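Local structure of alcohol dehydrogenase (Thermus sp., 4CPD) at residues A[33-38]-A[120-125]. The protein probably catalyses the NAD-dependent interconversion of alcohols and aldehydes or ketones, as a zinc-containing medium-chain dehydrogenase. Residues are numbered along the deposited sequence; the frame is centred on the assembly and turned at random.
Sequences HLAGIC and GAQAEI. With ZN (zinc ion), chain E.
Gln-122 joins the loop 120-125 to strand 28-37 by donating its amide NE2 to the backbone carbonyl O of Gly-36 at 3.0 Å. The contact lies within the GroES-like domain of this medium-chain dehydrogenase, just ahead of the zinc ligand Cys-38. An N-H...O angle of 152° makes the bond moderately bent, and the donor stands 22° from the carbonyl plane. CG of Gln-122 is anti to its own carbonyl carbon (chi1 -69°), and the chain runs on extended from there, which carries the amide past Ala-35 to Gly-36. Aliphatic groups flank this bond in van der Waals contact. The methyl CB of Ala-35 rests 3.7 Å from the carbonyl O of Ala-121 and also lies against CG of Gln-122. CG1 of Ile-37 passes 4.0 Å from NE2 of Gln-122, the two side chains crossing at about a right angle. An alanine in place of Gln-122 would probably leave the Gly-36 carbonyl without this donor and open a gap beside Ile-37.

The buried amide is also held through OE1, which is hydrogen-bonded to the hydroxyl of Tyr-330. Gln-122 sits at the centre of an inverse gamma turn, whose weak bond runs from Ala-123 N to Ala-121 O. On the strand side, Gly-36 pairs by backbone with Glu-60 and Ala-35 with Leu-343, so the carbonyl that receives the amide belongs to a strand anchored to two neighbours. Cys-38, two residues after Gly-36, takes the N-cap position of helix 39-45 and binds zinc jointly with His-59 and Asp-152. The sulfur SG of Cys-38, anti to its backbone N, meets the zinc ion at 2.2 Å.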
# COMPACT_ATOMS: atom_id res chain seq x y z
N HIS A 33 -4.40 12.45 -35.08
CA HIS A 33 -5.56 11.92 -35.81
C HIS A 33 -6.81 11.93 -34.92
O HIS A 33 -7.88 12.36 -35.33
CB HIS A 33 -5.17 10.51 -36.22
CG HIS A 33 -6.12 9.84 -37.15
ND1 HIS A 33 -6.96 8.83 -36.74
CD2 HIS A 33 -6.31 9.99 -38.48
CE1 HIS A 33 -7.65 8.38 -37.78
NE2 HIS A 33 -7.28 9.08 -38.84
N LEU A 34 -6.68 11.45 -33.68
CA LEU A 34 -7.78 11.45 -32.70
C LEU A 34 -7.26 12.01 -31.41
O LEU A 34 -6.08 11.78 -31.05
CB LEU A 34 -8.30 10.04 -32.41
CG LEU A 34 -9.12 9.32 -33.47
CD1 LEU A 34 -9.20 7.82 -33.20
CD2 LEU A 34 -10.50 9.95 -33.50
N ALA A 35 -8.15 12.72 -30.71
CA ALA A 35 -7.81 13.33 -29.44
C ALA A 35 -8.99 13.19 -28.52
O ALA A 35 -10.10 13.43 -28.91
CB ALA A 35 -7.43 14.79 -29.62
N GLY A 36 -8.73 12.77 -27.29
CA GLY A 36 -9.81 12.52 -26.37
C GLY A 36 -10.07 13.72 -25.48
O GLY A 36 -9.20 14.61 -25.32
N ILE A 37 -11.27 13.70 -24.90
CA ILE A 37 -11.62 14.50 -23.73
C ILE A 37 -11.75 13.58 -22.52
O ILE A 37 -12.57 12.65 -22.53
CB ILE A 37 -12.94 15.22 -23.92
CG1 ILE A 37 -12.84 16.15 -25.13
CG2 ILE A 37 -13.28 16.01 -22.67
CD1 ILE A 37 -14.18 16.63 -25.63
N CYS A 38 -10.95 13.87 -21.50
CA CYS A 38 -10.79 13.02 -20.30
C CYS A 38 -11.52 13.66 -19.12
O CYS A 38 -11.76 14.87 -19.08
CB CYS A 38 -9.29 12.85 -20.00
SG CYS A 38 -8.87 11.91 -18.54
N GLY A 120 -1.11 21.25 -25.31
CA GLY A 120 -1.95 20.06 -25.34
C GLY A 120 -2.17 19.33 -26.66
O GLY A 120 -1.58 19.67 -27.67
N ALA A 121 -3.03 18.31 -26.61
CA ALA A 121 -3.12 17.32 -27.67
C ALA A 121 -4.35 17.50 -28.55
O ALA A 121 -4.44 16.92 -29.65
CB ALA A 121 -3.09 15.90 -27.07
N GLN A 122 -5.30 18.28 -28.07
CA GLN A 122 -6.49 18.61 -28.86
C GLN A 122 -6.14 19.66 -29.96
O GLN A 122 -6.54 20.82 -29.92
CB GLN A 122 -7.59 19.10 -27.92
CG GLN A 122 -8.13 17.99 -27.04
CD GLN A 122 -8.87 18.47 -25.81
OE1 GLN A 122 -9.21 19.65 -25.68
NE2 GLN A 122 -9.14 17.54 -24.90
N ALA A 123 -5.36 19.21 -30.94
CA ALA A 123 -4.73 20.08 -31.90
C ALA A 123 -4.16 19.21 -33.01
O ALA A 123 -4.02 17.99 -32.87
CB ALA A 123 -3.62 20.84 -31.23
N GLU A 124 -3.81 19.84 -34.13
CA GLU A 124 -3.41 19.09 -35.30
C GLU A 124 -1.99 18.55 -35.16
O GLU A 124 -1.68 17.49 -35.72
CB GLU A 124 -3.49 19.95 -36.54
CG GLU A 124 -4.89 20.41 -36.90
CD GLU A 124 -4.88 21.18 -38.20
OE1 GLU A 124 -4.59 20.54 -39.22
OE2 GLU A 124 -5.11 22.42 -38.17
N ILE A 125 -1.15 19.27 -34.43
CA ILE A 125 0.24 18.84 -34.19
C ILE A 125 0.58 18.84 -32.69
O ILE A 125 0.20 19.76 -31.95
CB ILE A 125 1.27 19.76 -34.90
CG1 ILE A 125 0.92 20.00 -36.37
CG2 ILE A 125 2.68 19.17 -34.79
CD1 ILE A 125 1.07 18.78 -37.25
ZN ZN E . -6.64 11.78 -18.73
O HOH W 1 -5.40 11.79 -16.58